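Local coordinates for alkaline serine protease (Pseudoalteromonas sp., PDB 1Y9Z), which probably hydrolyses peptide bonds in proteins as a cold-adapted, subtilisin-like serine endopeptidase of an Antarctic bacterium, at residues A[143-157]-A[167-179]. Numbering follows the deposited sequence.
Sequences LNTHYNNGVLLIAAA and YPASYDSVMSVAA. With NA (sodium ion), chain E; NA (sodium ion), chain F; PMS (phenylmethanesulfonic acid), chain H.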
loop_
_atom_site.group_PDB
_atom_site.type_symbol
_atom_site.label_atom_id
_atom_site.label_comp_id
_atom_site.label_asym_id
_atom_site.label_seq_id
_atom_site.Cartn_x
_atom_site.Cartn_y
_atom_site.Cartn_z
ATOM N N LEU A 143 1.402 -20.699 16.348
ATOM C CA LEU A 143 2.188 -19.561 15.892
ATOM C C LEU A 143 3.290 -19.198 16.881
ATOM O O LEU A 143 4.387 -18.811 16.478
ATOM C CB LEU A 143 1.283 -18.351 15.621
ATOM C CG LEU A 143 0.675 -18.319 14.208
ATOM C CD1 LEU A 143 -0.113 -19.596 13.933
ATOM C CD2 LEU A 143 -0.219 -17.096 14.058
ATOM N N ASN A 144 3.015 -19.336 18.174
ATOM C CA ASN A 144 4.021 -19.028 19.182
ATOM C C ASN A 144 5.187 -20.005 19.025
ATOM O O ASN A 144 6.348 -19.637 19.209
ATOM C CB ASN A 144 3.435 -19.161 20.590
ATOM C CG ASN A 144 4.319 -18.528 21.651
ATOM O OD1 ASN A 144 4.239 -18.877 22.829
ATOM N ND2 ASN A 144 5.157 -17.582 21.241
ATOM N N THR A 145 4.872 -21.251 18.683
ATOM C CA THR A 145 5.899 -22.270 18.495
ATOM C C THR A 145 6.803 -21.883 17.329
ATOM O O THR A 145 8.027 -21.950 17.437
ATOM C CB THR A 145 5.263 -23.651 18.230
ATOM O OG1 THR A 145 4.543 -24.073 19.396
ATOM C CG2 THR A 145 6.336 -24.685 17.902
ATOM N N HIS A 146 6.204 -21.470 16.216
ATOM C CA HIS A 146 6.983 -21.059 15.054
ATOM C C HIS A 146 7.866 -19.867 15.397
ATOM O O HIS A 146 9.039 -19.831 15.032
ATOM C CB HIS A 146 6.059 -20.699 13.889
ATOM C CG HIS A 146 5.677 -21.870 13.041
ATOM N ND1 HIS A 146 4.367 -22.206 12.776
ATOM C CD2 HIS A 146 6.439 -22.779 12.389
ATOM C CE1 HIS A 146 4.339 -23.272 11.995
ATOM N NE2 HIS A 146 5.583 -23.639 11.745
ATOM N N TYR A 147 7.295 -18.893 16.098
ATOM C CA TYR A 147 8.029 -17.700 16.499
ATOM C C TYR A 147 9.212 -18.067 17.392
ATOM O O TYR A 147 10.329 -17.593 17.178
ATOM C CB TYR A 147 7.089 -16.735 17.230
ATOM C CG TYR A 147 7.756 -15.490 17.771
ATOM C CD1 TYR A 147 8.475 -14.635 16.937
ATOM C CD2 TYR A 147 7.643 -15.153 19.118
ATOM C CE1 TYR A 147 9.065 -13.475 17.435
ATOM C CE2 TYR A 147 8.228 -13.996 19.626
ATOM C CZ TYR A 147 8.937 -13.161 18.780
ATOM O OH TYR A 147 9.509 -12.014 19.280
ATOM N N ASN A 148 8.972 -18.916 18.384
ATOM C CA ASN A 148 10.048 -19.320 19.281
ATOM C C ASN A 148 11.082 -20.160 18.545
ATOM O O ASN A 148 12.250 -20.192 18.935
ATOM C CB ASN A 148 9.493 -20.088 20.483
ATOM C CG ASN A 148 8.660 -19.210 21.395
ATOM O OD1 ASN A 148 9.008 -18.056 21.652
ATOM N ND2 ASN A 148 7.558 -19.756 21.899
ATOM N N ASN A 149 10.658 -20.834 17.480
ATOM C CA ASN A 149 11.580 -21.644 16.692
ATOM C C ASN A 149 12.433 -20.762 15.788
ATOM O O ASN A 149 13.319 -21.254 15.092
ATOM C CB ASN A 149 10.831 -22.673 15.837
ATOM C CG ASN A 149 10.299 -23.833 16.655
ATOM O OD1 ASN A 149 10.739 -24.067 17.779
ATOM N ND2 ASN A 149 9.359 -24.578 16.083
ATOM N N GLY A 150 12.154 -19.460 15.786
ATOM C CA GLY A 150 12.945 -18.548 14.977
ATOM C C GLY A 150 12.310 -17.957 13.731
ATOM O O GLY A 150 13.009 -17.346 12.921
ATOM N N VAL A 151 11.001 -18.124 13.567
ATOM C CA VAL A 151 10.312 -17.577 12.399
ATOM C C VAL A 151 9.626 -16.262 12.753
ATOM O O VAL A 151 8.823 -16.208 13.685
ATOM C CB VAL A 151 9.250 -18.561 11.866
ATOM C CG1 VAL A 151 8.557 -17.969 10.643
ATOM C CG2 VAL A 151 9.902 -19.888 11.522
ATOM N N LEU A 152 9.950 -15.203 12.015
ATOM C CA LEU A 152 9.353 -13.892 12.258
ATOM C C LEU A 152 7.995 -13.818 11.562
ATOM O O LEU A 152 7.896 -14.019 10.348
ATOM C CB LEU A 152 10.277 -12.780 11.740
ATOM C CG LEU A 152 9.851 -11.323 11.966
ATOM C CD1 LEU A 152 9.741 -11.026 13.454
ATOM C CD2 LEU A 152 10.877 -10.398 11.325
ATOM N N LEU A 153 6.957 -13.532 12.344
ATOM C CA LEU A 153 5.590 -13.445 11.842
ATOM C C LEU A 153 5.107 -11.998 11.842
ATOM O O LEU A 153 5.189 -11.304 12.859
ATOM C CB LEU A 153 4.670 -14.305 12.713
ATOM C CG LEU A 153 5.125 -15.753 12.925
ATOM C CD1 LEU A 153 4.197 -16.439 13.914
ATOM C CD2 LEU A 153 5.147 -16.498 11.593
ATOM N N ILE A 154 4.587 -11.557 10.700
ATOM C CA ILE A 154 4.115 -10.186 10.537
ATOM C C ILE A 154 2.756 -10.192 9.835
ATOM O O ILE A 154 2.567 -10.913 8.858
ATOM C CB ILE A 154 5.146 -9.378 9.710
ATOM C CG1 ILE A 154 6.502 -9.404 10.426
ATOM C CG2 ILE A 154 4.675 -7.946 9.513
ATOM C CD1 ILE A 154 7.658 -8.880 9.595
ATOM N N ALA A 155 1.811 -9.398 10.337
ATOM C CA ALA A 155 0.474 -9.358 9.752
ATOM C C ALA A 155 -0.215 -8.002 9.867
ATOM O O ALA A 155 0.158 -7.163 10.691
ATOM C CB ALA A 155 -0.396 -10.438 10.389
ATOM N N ALA A 156 -1.246 -7.815 9.049
ATOM C CA ALA A 156 -2.010 -6.570 8.995
ATOM C C ALA A 156 -3.007 -6.387 10.136
ATOM O O ALA A 156 -3.742 -7.307 10.488
ATOM C CB ALA A 156 -2.741 -6.481 7.660
ATOM N N ALA A 157 -3.043 -5.178 10.691
ATOM C CA ALA A 157 -3.951 -4.877 11.794
ATOM C C ALA A 157 -5.422 -4.845 11.380
ATOM O O ALA A 157 -6.302 -5.037 12.215
ATOM C CB ALA A 157 -3.566 -3.553 12.435
ATOM N N TYR A 167 -6.824 -11.147 13.683
ATOM C CA TYR A 167 -5.859 -12.219 13.885
ATOM C C TYR A 167 -5.446 -12.735 12.510
ATOM O O TYR A 167 -6.257 -12.760 11.588
ATOM C CB TYR A 167 -6.498 -13.315 14.744
ATOM C CG TYR A 167 -6.853 -12.814 16.131
ATOM C CD1 TYR A 167 -5.931 -12.882 17.179
ATOM C CD2 TYR A 167 -8.088 -12.209 16.382
ATOM C CE1 TYR A 167 -6.230 -12.357 18.442
ATOM C CE2 TYR A 167 -8.393 -11.681 17.639
ATOM C CZ TYR A 167 -7.459 -11.759 18.660
ATOM O OH TYR A 167 -7.742 -11.226 19.901
ATOM N N PRO A 168 -4.206 -13.233 12.375
ATOM C CA PRO A 168 -3.143 -13.387 13.374
ATOM C C PRO A 168 -2.403 -12.174 13.938
ATOM O O PRO A 168 -1.645 -12.325 14.896
ATOM C CB PRO A 168 -2.182 -14.344 12.683
ATOM C CG PRO A 168 -2.241 -13.861 11.267
ATOM C CD PRO A 168 -3.735 -13.673 11.047
ATOM N N ALA A 169 -2.599 -10.989 13.370
ATOM C CA ALA A 169 -1.886 -9.810 13.859
ATOM C C ALA A 169 -1.944 -9.604 15.367
ATOM O O ALA A 169 -0.949 -9.223 15.983
ATOM C CB ALA A 169 -2.405 -8.564 13.162
ATOM N N SER A 170 -3.101 -9.869 15.964
ATOM C CA SER A 170 -3.275 -9.635 17.393
ATOM C C SER A 170 -2.761 -10.680 18.383
ATOM O O SER A 170 -2.999 -10.557 19.585
ATOM C CB SER A 170 -4.741 -9.301 17.657
ATOM O OG SER A 170 -5.098 -8.140 16.914
ATOM N N TYR A 171 -2.065 -11.702 17.891
ATOM C CA TYR A 171 -1.461 -12.708 18.769
ATOM C C TYR A 171 -0.111 -12.106 19.168
ATOM O O TYR A 171 0.477 -11.343 18.401
ATOM C CB TYR A 171 -1.215 -14.024 18.025
ATOM C CG TYR A 171 -2.455 -14.838 17.737
ATOM C CD1 TYR A 171 -2.728 -15.285 16.446
ATOM C CD2 TYR A 171 -3.340 -15.193 18.757
ATOM C CE1 TYR A 171 -3.843 -16.064 16.173
ATOM C CE2 TYR A 171 -4.462 -15.976 18.495
ATOM C CZ TYR A 171 -4.705 -16.407 17.200
ATOM O OH TYR A 171 -5.807 -17.185 16.930
ATOM N N ASP A 172 0.392 -12.448 20.348
ATOM C CA ASP A 172 1.669 -11.898 20.800
ATOM C C ASP A 172 2.880 -12.337 19.978
ATOM O O ASP A 172 3.924 -11.686 20.009
ATOM C CB ASP A 172 1.909 -12.254 22.270
ATOM C CG ASP A 172 0.977 -11.513 23.206
ATOM O OD1 ASP A 172 0.872 -10.276 23.077
ATOM O OD2 ASP A 172 0.358 -12.166 24.073
ATOM N N SER A 173 2.740 -13.434 19.242
ATOM C CA SER A 173 3.833 -13.965 18.430
ATOM C C SER A 173 3.935 -13.315 17.054
ATOM O O SER A 173 4.830 -13.648 16.271
ATOM C CB SER A 173 3.640 -15.469 18.242
ATOM O OG SER A 173 2.427 -15.729 17.551
ATOM N N VAL A 174 3.027 -12.390 16.769
ATOM C CA VAL A 174 2.977 -11.729 15.467
ATOM C C VAL A 174 3.040 -10.210 15.573
ATOM O O VAL A 174 2.450 -9.622 16.482
ATOM C CB VAL A 174 1.660 -12.107 14.738
ATOM C CG1 VAL A 174 1.630 -11.511 13.342
ATOM C CG2 VAL A 174 1.504 -13.620 14.695
ATOM N N MET A 175 3.758 -9.576 14.647
ATOM C CA MET A 175 3.841 -8.119 14.635
ATOM C C MET A 175 2.589 -7.572 13.956
ATOM O O MET A 175 2.323 -7.886 12.793
ATOM C CB MET A 175 5.066 -7.631 13.853
ATOM C CG MET A 175 6.409 -7.995 14.448
ATOM S SD MET A 175 7.760 -7.176 13.560
ATOM C CE MET A 175 7.776 -5.578 14.371
ATOM N N SER A 176 1.814 -6.768 14.681
ATOM C CA SER A 176 0.607 -6.166 14.122
ATOM C C SER A 176 1.005 -4.843 13.477
ATOM O O SER A 176 1.510 -3.943 14.148
ATOM C CB SER A 176 -0.425 -5.923 15.221
ATOM O OG SER A 176 -1.568 -5.275 14.695
ATOM N N VAL A 177 0.761 -4.726 12.176
ATOM C CA VAL A 177 1.140 -3.540 11.416
ATOM C C VAL A 177 0.009 -2.572 11.087
ATOM O O VAL A 177 -1.028 -2.971 10.554
ATOM C CB VAL A 177 1.811 -3.957 10.089
ATOM C CG1 VAL A 177 2.234 -2.723 9.301
ATOM C CG2 VAL A 177 3.007 -4.847 10.373
ATOM N N ALA A 178 0.234 -1.296 11.395
ATOM C CA ALA A 178 -0.726 -0.229 11.125
ATOM C C ALA A 178 -0.322 0.528 9.861
ATOM O O ALA A 178 0.823 0.438 9.404
ATOM C CB ALA A 178 -0.785 0.732 12.305
ATOM N N ALA A 179 -1.266 1.284 9.311
ATOM C CA ALA A 179 -1.029 2.056 8.096
ATOM C C ALA A 179 -1.028 3.561 8.335
ATOM O O ALA A 179 -1.843 4.077 9.101
ATOM C CB ALA A 179 -2.093 1.714 7.053
HETATM NA NA NA E . 0.647 -9.128 17.728
HETATM NA NA NA F . 1.725 -7.014 17.698
HETATM C C PMS H . -7.097 -6.848 3.963
HETATM S S PMS H . -5.580 -6.454 4.867
HETATM C C1 PMS H . -7.460 -8.354 3.980
HETATM C C2 PMS H . -8.310 -8.835 5.041
HETATM C C3 PMS H . -8.672 -10.219 5.095
HETATM C C4 PMS H . -8.156 -11.091 4.059
HETATM C C5 PMS H . -7.321 -10.625 3.014
HETATM C C6 PMS H . -6.933 -9.252 2.920
HETATM O O2S PMS H . -5.521 -7.333 6.031
HETATM O O1S PMS H . -5.607 -5.073 5.288
HETATM O O HOH W 1 6.940 -12.322 14.945
HETATM O O HOH W 2 -4.206 -10.054 11.018
#
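Ile154 and Met175 pair as neighbours on two parallel strands; the axes of segments 152-156 and 174-179 lie at 27°. Met175 N donates to Leu153 O at 2.9 Å with an N-H...O angle of 171°; Ala155 N to Met175 O, Val177 N to Ala155 O and Ala157 N to Val177 O carry the register onward. Ahead of these bonds a water links Leu153 N, from which it accepts, to Ser173 O, to which it donates. On one face Ile154 lies alongside Met175, both pointing the same way, and Ile154 CG2 meets Val177 CG2 at 3.6 Å. On the other, Val174 CG1, anti to its backbone N (chi1 -176°), lies 3.7 Å from Ala155 CB, while Leu143 CD2 packs on Pro168 CB at 3.6 Å and near the Tyr171 ring. Tyr147 CB is 3.8 Å from Ser173 CB, and one ring face covers Ser173 O; a serine in its place would probably leave Ser173 CB and its carbonyl without the ring and open a gap between helix 137-148 and turn 171-174. That turn and the type I turn Pro168-Tyr171, entered through a cis peptide bond before Pro168, bring Ala169 O, Tyr171 O and Val174 O, the last at 2.2 Å, onto a sodium ion with Gln195. Ala156 CB comes within 3.3 Å of phenylmethanesulfonic acid O2S, which puts the end of strand 152-156 at the ligand pocket. Within the largely parallel sheet of the subtilase domain, strand 152-156 lies between 125-128 and 174-180; Leu143 packs on helix 110-119, and Ile154 on helix 368-385, whereas Met175 meets helix 391-401.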